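Local atomic coordinates of MOBA relate protein (Mycobacterium sp., PDB entry 2WAW), a protein that is of unknown function but resembles MobA-like nucleotidyltransferases and probably transfers a nucleotide from a nucleoside triphosphate. Residues V128-N133 with V169-V174; Q48-L53 with T90-T95. One frame throughout, in Å; residues are numbered along the deposited sequence. Where two conformers were deposited one is given.

Interaction 1 (V128-N133 with V169-V174)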
loop_
_atom_site.group_PDB
_atom_site.type_symbol
_atom_site.label_atom_id
_atom_site.label_comp_id
_atom_site.label_asym_id
_atom_site.label_seq_id
_atom_site.Cartn_x
_atom_site.Cartn_y
_atom_site.Cartn_z
ATOM N N VAL A 128 -2.656 10.620 -7.223
ATOM C CA VAL A 128 -1.415 10.293 -6.513
ATOM C C VAL A 128 -1.095 11.378 -5.500
ATOM O O VAL A 128 -1.553 12.512 -5.645
ATOM C CB VAL A 128 -0.221 10.107 -7.489
ATOM C CG1 VAL A 128 -0.524 9.011 -8.511
ATOM C CG2 VAL A 128 0.151 11.435 -8.176
ATOM N N CYS A 129 -0.339 11.029 -4.465
ATOM C CA CYS A 129 0.140 12.053 -3.542
ATOM C C CYS A 129 1.396 12.712 -4.083
ATOM O O CYS A 129 2.326 12.041 -4.546
ATOM C CB CYS A 129 0.400 11.454 -2.171
ATOM S SG CYS A 129 -1.154 10.979 -1.326
ATOM N N GLU A 130 1.412 14.033 -4.029
ATOM C CA GLU A 130 2.566 14.800 -4.431
ATOM C C GLU A 130 3.189 15.407 -3.193
ATOM O O GLU A 130 2.655 16.350 -2.606
ATOM C CB GLU A 130 2.185 15.884 -5.440
ATOM C CG GLU A 130 3.390 16.663 -5.925
ATOM C CD GLU A 130 3.053 17.595 -7.064
ATOM O OE1 GLU A 130 2.053 18.336 -6.962
ATOM O OE2 GLU A 130 3.800 17.590 -8.055
ATOM N N TYR A 131 4.312 14.828 -2.791
ATOM C CA TYR A 131 5.049 15.273 -1.620
ATOM C C TYR A 131 6.044 16.359 -2.020
ATOM O O TYR A 131 6.197 16.685 -3.207
ATOM C CB TYR A 131 5.773 14.070 -1.034
ATOM C CG TYR A 131 4.836 12.978 -0.552
ATOM C CD1 TYR A 131 4.325 13.016 0.746
ATOM C CD2 TYR A 131 4.483 11.925 -1.374
ATOM C CE1 TYR A 131 3.483 12.032 1.220
ATOM C CE2 TYR A 131 3.628 10.921 -0.916
ATOM C CZ TYR A 131 3.133 10.984 0.388
ATOM O OH TYR A 131 2.298 10.027 0.901
ATOM N N ALA A 132 6.715 16.935 -1.026
ATOM C CA ALA A 132 7.679 18.002 -1.257
ATOM C C ALA A 132 8.841 17.571 -2.179
ATOM O O ALA A 132 9.394 18.401 -2.910
ATOM C CB ALA A 132 8.202 18.495 0.069
ATOM N N ASN A 133 9.192 16.282 -2.150
ATOM C CA ASN A 133 10.325 15.750 -2.915
ATOM C C ASN A 133 9.941 14.671 -3.925
ATOM O O ASN A 133 10.774 13.844 -4.310
ATOM C CB ASN A 133 11.412 15.218 -1.967
ATOM C CG ASN A 133 10.927 14.075 -1.086
ATOM O OD1 ASN A 133 9.731 13.929 -0.822
ATOM N ND2 ASN A 133 11.868 13.261 -0.615
ATOM N N VAL A 169 -4.507 11.862 -14.316
ATOM C CA VAL A 169 -3.794 11.604 -13.076
ATOM C C VAL A 169 -3.795 12.866 -12.245
ATOM O O VAL A 169 -3.124 13.863 -12.586
ATOM C CB VAL A 169 -2.345 11.130 -13.336
ATOM C CG1 VAL A 169 -1.572 10.974 -12.014
ATOM C CG2 VAL A 169 -2.336 9.824 -14.124
ATOM N N ARG A 170 -4.533 12.831 -11.143
ATOM C CA ARG A 170 -4.629 14.015 -10.302
ATOM C C ARG A 170 -3.568 13.996 -9.209
ATOM O O ARG A 170 -3.475 13.024 -8.465
ATOM C CB ARG A 170 -6.010 14.096 -9.695
ATOM C CG ARG A 170 -6.347 15.442 -9.186
ATOM C CD ARG A 170 -7.821 15.542 -8.862
ATOM N NE ARG A 170 -8.172 16.932 -8.637
ATOM C CZ ARG A 170 -9.381 17.364 -8.288
ATOM N NH1 ARG A 170 -10.370 16.510 -8.058
ATOM N NH2 ARG A 170 -9.582 18.661 -8.135
ATOM N N ARG A 171 -2.796 15.081 -9.094
ATOM C CA ARG A 171 -1.754 15.179 -8.055
ATOM C C ARG A 171 -2.303 15.894 -6.823
ATOM O O ARG A 171 -2.708 17.049 -6.907
ATOM C CB ARG A 171 -0.514 15.903 -8.606
ATOM C CG ARG A 171 0.293 15.116 -9.627
ATOM C CD ARG A 171 1.346 15.995 -10.309
ATOM N NE ARG A 171 2.213 15.197 -11.168
ATOM C CZ ARG A 171 3.539 15.163 -11.090
ATOM N NH1 ARG A 171 4.188 15.910 -10.199
ATOM N NH2 ARG A 171 4.218 14.392 -11.924
ATOM N N ILE A 172 -2.318 15.200 -5.687
ATOM C CA ILE A 172 -2.848 15.751 -4.444
ATOM C C ILE A 172 -1.666 16.104 -3.548
ATOM O O ILE A 172 -0.918 15.217 -3.125
ATOM C CB ILE A 172 -3.765 14.738 -3.710
ATOM C CG1 ILE A 172 -4.859 14.162 -4.644
ATOM C CG2 ILE A 172 -4.363 15.383 -2.463
ATOM C CD1 ILE A 172 -5.714 15.201 -5.331
ATOM N N ARG A 173 -1.505 17.386 -3.253
ATOM C CA ARG A 173 -0.366 17.863 -2.472
ATOM C C ARG A 173 -0.443 17.393 -1.017
ATOM O O ARG A 173 -1.502 17.482 -0.381
ATOM C CB ARG A 173 -0.294 19.393 -2.529
ATOM C CG ARG A 173 0.850 20.010 -1.730
ATOM C CD ARG A 173 2.137 20.131 -2.536
ATOM N NE ARG A 173 3.230 20.671 -1.723
ATOM C CZ ARG A 173 4.107 19.928 -1.052
ATOM N NH1 ARG A 173 4.035 18.607 -1.106
ATOM N NH2 ARG A 173 5.062 20.507 -0.335
ATOM N N VAL A 174 0.684 16.893 -0.504
ATOM C CA VAL A 174 0.847 16.512 0.903
ATOM C C VAL A 174 2.075 17.273 1.433
ATOM O O VAL A 174 3.136 17.259 0.810
ATOM C CB VAL A 174 1.049 14.979 1.053
ATOM C CG1 VAL A 174 1.254 14.586 2.532
ATOM C CG2 VAL A 174 -0.147 14.237 0.472
#
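Glu130 and Arg171 form a salt bridge across two parallel strands at one margin of the mixed sheet of this MobA-like, GT-A type fold. Strand 169-173 is the outermost strand on this side, and 126-131 is its inner neighbour. Four backbone bonds join the two segments: Val128 N to Arg170 O, Ile172 N to Val128 O, Glu130 N to Ile172 O (2.8 Å) and Val174 N to Glu130 O.

Glu130 and Arg171 lie on the same sheet face as Val128. CG of Glu130 is anti to the backbone N (chi1 -177°), and the chain runs on extended. NH1 of Arg171 meets OE2 of Glu130 at 2.8 Å. The oxygen lies at the edge of the guanidinium, in its plane, but the nitrogen sits above the carboxylate plane. The two planes are turned 73° apart. Nearer the backbone, Arg171 CG rests on Val128 CG2 at 4.0 Å, the two side chains side by side.

Arg173 bends at chi2 (88°). In the conformer given, its NH1 donates to Glu130 O at 3.0 Å. The side chain has a second conformer, so this bond is doubtful.

On the other face, Val174 splits its methyls. CG2 touches Cys129 SG at 3.9 Å, while CG1 reaches CE1 of the Tyr131 ring at 3.6 Å. The Tyr131 hydroxyl is hydrogen-bonded to His137 O in strand 134-142.

Interaction 2 (Q48-L53 with T90-T95); sequences QLIVTL and TWVDPT
A single side-chain amide, that of Gln48, bonds the backbone of a loop at two points. OE1 accepts from Asp93 N at 2.9 Å, and NE2 donates to Trp91 O at 3.0 Å. Both bonds are fairly straight, with N-H...O angles of 169° and 163°. Asp93 N lies tilted only slightly from the plane of the Gln48 carbonyl, whereas NE2 stands above the plane of the Trp91 carbonyl. The amide gets there on a long arm: CG is anti to the backbone N (chi1 171°), and the chain continues extended. OE1 is also hydrogen-bonded to Thr7 OG1, and NE2 to Asp70 OD2.

Strand 48-53 lies between strands 6-12 and 70-73 in the parallel part of the sheet, a Rossmann-like arrangement as in GT-A type folds. Segment 90-95 leads from helix 84-90 to strand 98-103, so the contact joins a helix-to-strand connection to the sheet.

Beside the amide, Ile50 makes the apolar part of the contact. Its CD1 touches Trp91 CB at 3.9 Å and Val92 CG2 at 4.0 Å. The Ile50 and Val92 side chains cross at about a right angle. Asp93 has two conformers; in the one given, its OD1 accepts from Thr95 N at 2.9 Å, an Asx turn.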
loop_
_atom_site.group_PDB
_atom_site.type_symbol
_atom_site.label_atom_id
_atom_site.label_comp_id
_atom_site.label_asym_id
_atom_site.label_seq_id
_atom_site.Cartn_x
_atom_site.Cartn_y
_atom_site.Cartn_z
ATOM N N GLN A 48 -13.466 -1.318 3.464
ATOM C CA GLN A 48 -12.893 -2.646 3.387
ATOM C C GLN A 48 -11.387 -2.458 3.346
ATOM O O GLN A 48 -10.914 -1.507 2.720
ATOM C CB GLN A 48 -13.364 -3.343 2.101
ATOM C CG GLN A 48 -12.654 -4.664 1.786
ATOM C CD GLN A 48 -13.058 -5.249 0.457
ATOM O OE1 GLN A 48 -13.354 -4.520 -0.508
ATOM N NE2 GLN A 48 -13.035 -6.571 0.378
ATOM N N LEU A 49 -10.658 -3.361 3.972
ATOM C CA LEU A 49 -9.223 -3.365 3.899
ATOM C C LEU A 49 -8.684 -4.743 3.553
ATOM O O LEU A 49 -8.872 -5.642 4.261
ATOM C CB LEU A 49 -8.617 -2.866 5.205
ATOM C CG LEU A 49 -7.109 -2.742 5.354
ATOM C CD1 LEU A 49 -6.537 -1.850 4.288
ATOM C CD2 LEU A 49 -6.803 -2.174 6.711
ATOM N N ILE A 50 -7.974 -4.810 2.442
ATOM C CA ILE A 50 -7.358 -6.019 1.927
ATOM C C ILE A 50 -5.839 -5.962 2.114
ATOM O O ILE A 50 -5.249 -4.969 1.896
ATOM C CB ILE A 50 -7.596 -6.161 0.418
ATOM C CG1 ILE A 50 -9.082 -6.351 0.109
ATOM C CG2 ILE A 50 -6.753 -7.267 -0.173
ATOM C CD1 ILE A 50 -9.392 -6.245 -1.301
ATOM N N VAL A 51 -5.277 -7.042 2.583
ATOM C CA VAL A 51 -3.820 -7.145 2.695
ATOM C C VAL A 51 -3.362 -8.361 1.915
ATOM O O VAL A 51 -3.920 -9.461 2.073
ATOM C CB VAL A 51 -3.373 -7.306 4.162
ATOM C CG1 VAL A 51 -1.824 -7.199 4.294
ATOM C CG2 VAL A 51 -4.093 -6.303 5.056
ATOM N N THR A 52 -2.355 -8.166 1.054
ATOM C CA THR A 52 -1.801 -9.306 0.314
ATOM C C THR A 52 -0.527 -9.781 0.983
ATOM O O THR A 52 0.263 -8.982 1.508
ATOM C CB THR A 52 -1.499 -8.979 -1.175
ATOM O OG1 THR A 52 -0.436 -8.021 -1.231
ATOM C CG2 THR A 52 -2.735 -8.381 -1.886
ATOM N N LEU A 53 -0.343 -11.094 0.961
ATOM C CA LEU A 53 0.834 -11.709 1.550
ATOM C C LEU A 53 1.341 -12.770 0.605
ATOM O O LEU A 53 0.560 -13.379 -0.136
ATOM C CB LEU A 53 0.482 -12.335 2.902
ATOM C CG LEU A 53 -0.024 -11.405 4.002
ATOM C CD1 LEU A 53 -0.442 -12.213 5.214
ATOM C CD2 LEU A 53 1.064 -10.470 4.362
ATOM N N THR A 90 -9.893 -9.125 -7.270
ATOM C CA THR A 90 -11.027 -10.053 -7.310
ATOM C C THR A 90 -11.862 -10.023 -6.008
ATOM O O THR A 90 -13.047 -10.391 -5.998
ATOM C CB THR A 90 -10.563 -11.481 -7.669
ATOM O OG1 THR A 90 -9.850 -12.065 -6.574
ATOM C CG2 THR A 90 -9.665 -11.448 -8.891
ATOM N N TRP A 91 -11.231 -9.553 -4.932
ATOM C CA TRP A 91 -11.823 -9.456 -3.591
ATOM C C TRP A 91 -12.463 -8.109 -3.267
ATOM O O TRP A 91 -13.126 -7.974 -2.236
ATOM C CB TRP A 91 -10.750 -9.688 -2.534
ATOM C CG TRP A 91 -10.329 -11.092 -2.323
ATOM C CD1 TRP A 91 -9.638 -11.887 -3.198
ATOM C CD2 TRP A 91 -10.502 -11.856 -1.125
ATOM N NE1 TRP A 91 -9.406 -13.120 -2.626
ATOM C CE2 TRP A 91 -9.919 -13.126 -1.353
ATOM C CE3 TRP A 91 -11.103 -11.596 0.115
ATOM C CZ2 TRP A 91 -9.928 -14.142 -0.382
ATOM C CZ3 TRP A 91 -11.110 -12.606 1.083
ATOM C CH2 TRP A 91 -10.523 -13.863 0.824
ATOM N N VAL A 92 -12.240 -7.107 -4.116
ATOM C CA VAL A 92 -12.765 -5.761 -3.868
ATOM C C VAL A 92 -14.295 -5.766 -3.885
ATOM O O VAL A 92 -14.898 -6.305 -4.819
ATOM C CB VAL A 92 -12.220 -4.761 -4.904
ATOM C CG1 VAL A 92 -12.833 -3.380 -4.713
ATOM C CG2 VAL A 92 -10.689 -4.660 -4.773
ATOM N N ASP A 93 -14.887 -5.219 -2.860
ATOM C CA ASP A 93 -16.366 -5.069 -2.722
ATOM C C ASP A 93 -16.933 -4.361 -3.997
ATOM O O ASP A 93 -16.461 -3.371 -4.357
ATOM C CB ASP A 93 -16.701 -4.312 -1.412
ATOM C CG ASP A 93 -18.184 -4.416 -0.985
ATOM O OD1 ASP A 93 -19.082 -4.146 -1.795
ATOM O OD2 ASP A 93 -18.453 -4.719 0.203
ATOM N N PRO A 94 -18.004 -4.878 -4.572
ATOM C CA PRO A 94 -18.608 -4.145 -5.695
ATOM C C PRO A 94 -19.028 -2.702 -5.406
ATOM O O PRO A 94 -19.064 -1.876 -6.323
ATOM C CB PRO A 94 -19.835 -4.997 -6.057
ATOM C CG PRO A 94 -19.521 -6.365 -5.543
ATOM C CD PRO A 94 -18.669 -6.184 -4.336
ATOM N N THR A 95 -19.310 -2.390 -4.144
ATOM C CA THR A 95 -19.663 -1.020 -3.788
ATOM C C THR A 95 -18.492 -0.037 -3.838
ATOM O O THR A 95 -18.711 1.167 -3.817
ATOM C CB THR A 95 -20.374 -0.915 -2.411
ATOM O OG1 THR A 95 -19.486 -1.371 -1.380
ATOM C CG2 THR A 95 -21.665 -1.740 -2.420
#

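How the interactions relate
Interactions 1 and 2 reach the same mixed sheet at widely separated places. Their centres are 24 Å apart, and their nearest atoms about 15 Å, so they do not touch. Interaction 1 pairs the outermost strand 169-173 with its neighbour. Interaction 2 involves strand 48-53, next to the other outermost strand, 70-73. Strands 6-12, 98-103 and 134-142 lie between the two strands 48-53 and 126-131. Along the chain they follow in series: 48-53 and 90-95 meet before 128-133 begins. The centre of interaction 1 lies about 16 Å from the centre of the chain, that of interaction 2 about 12 Å. Their relation to a catalytic site is not established.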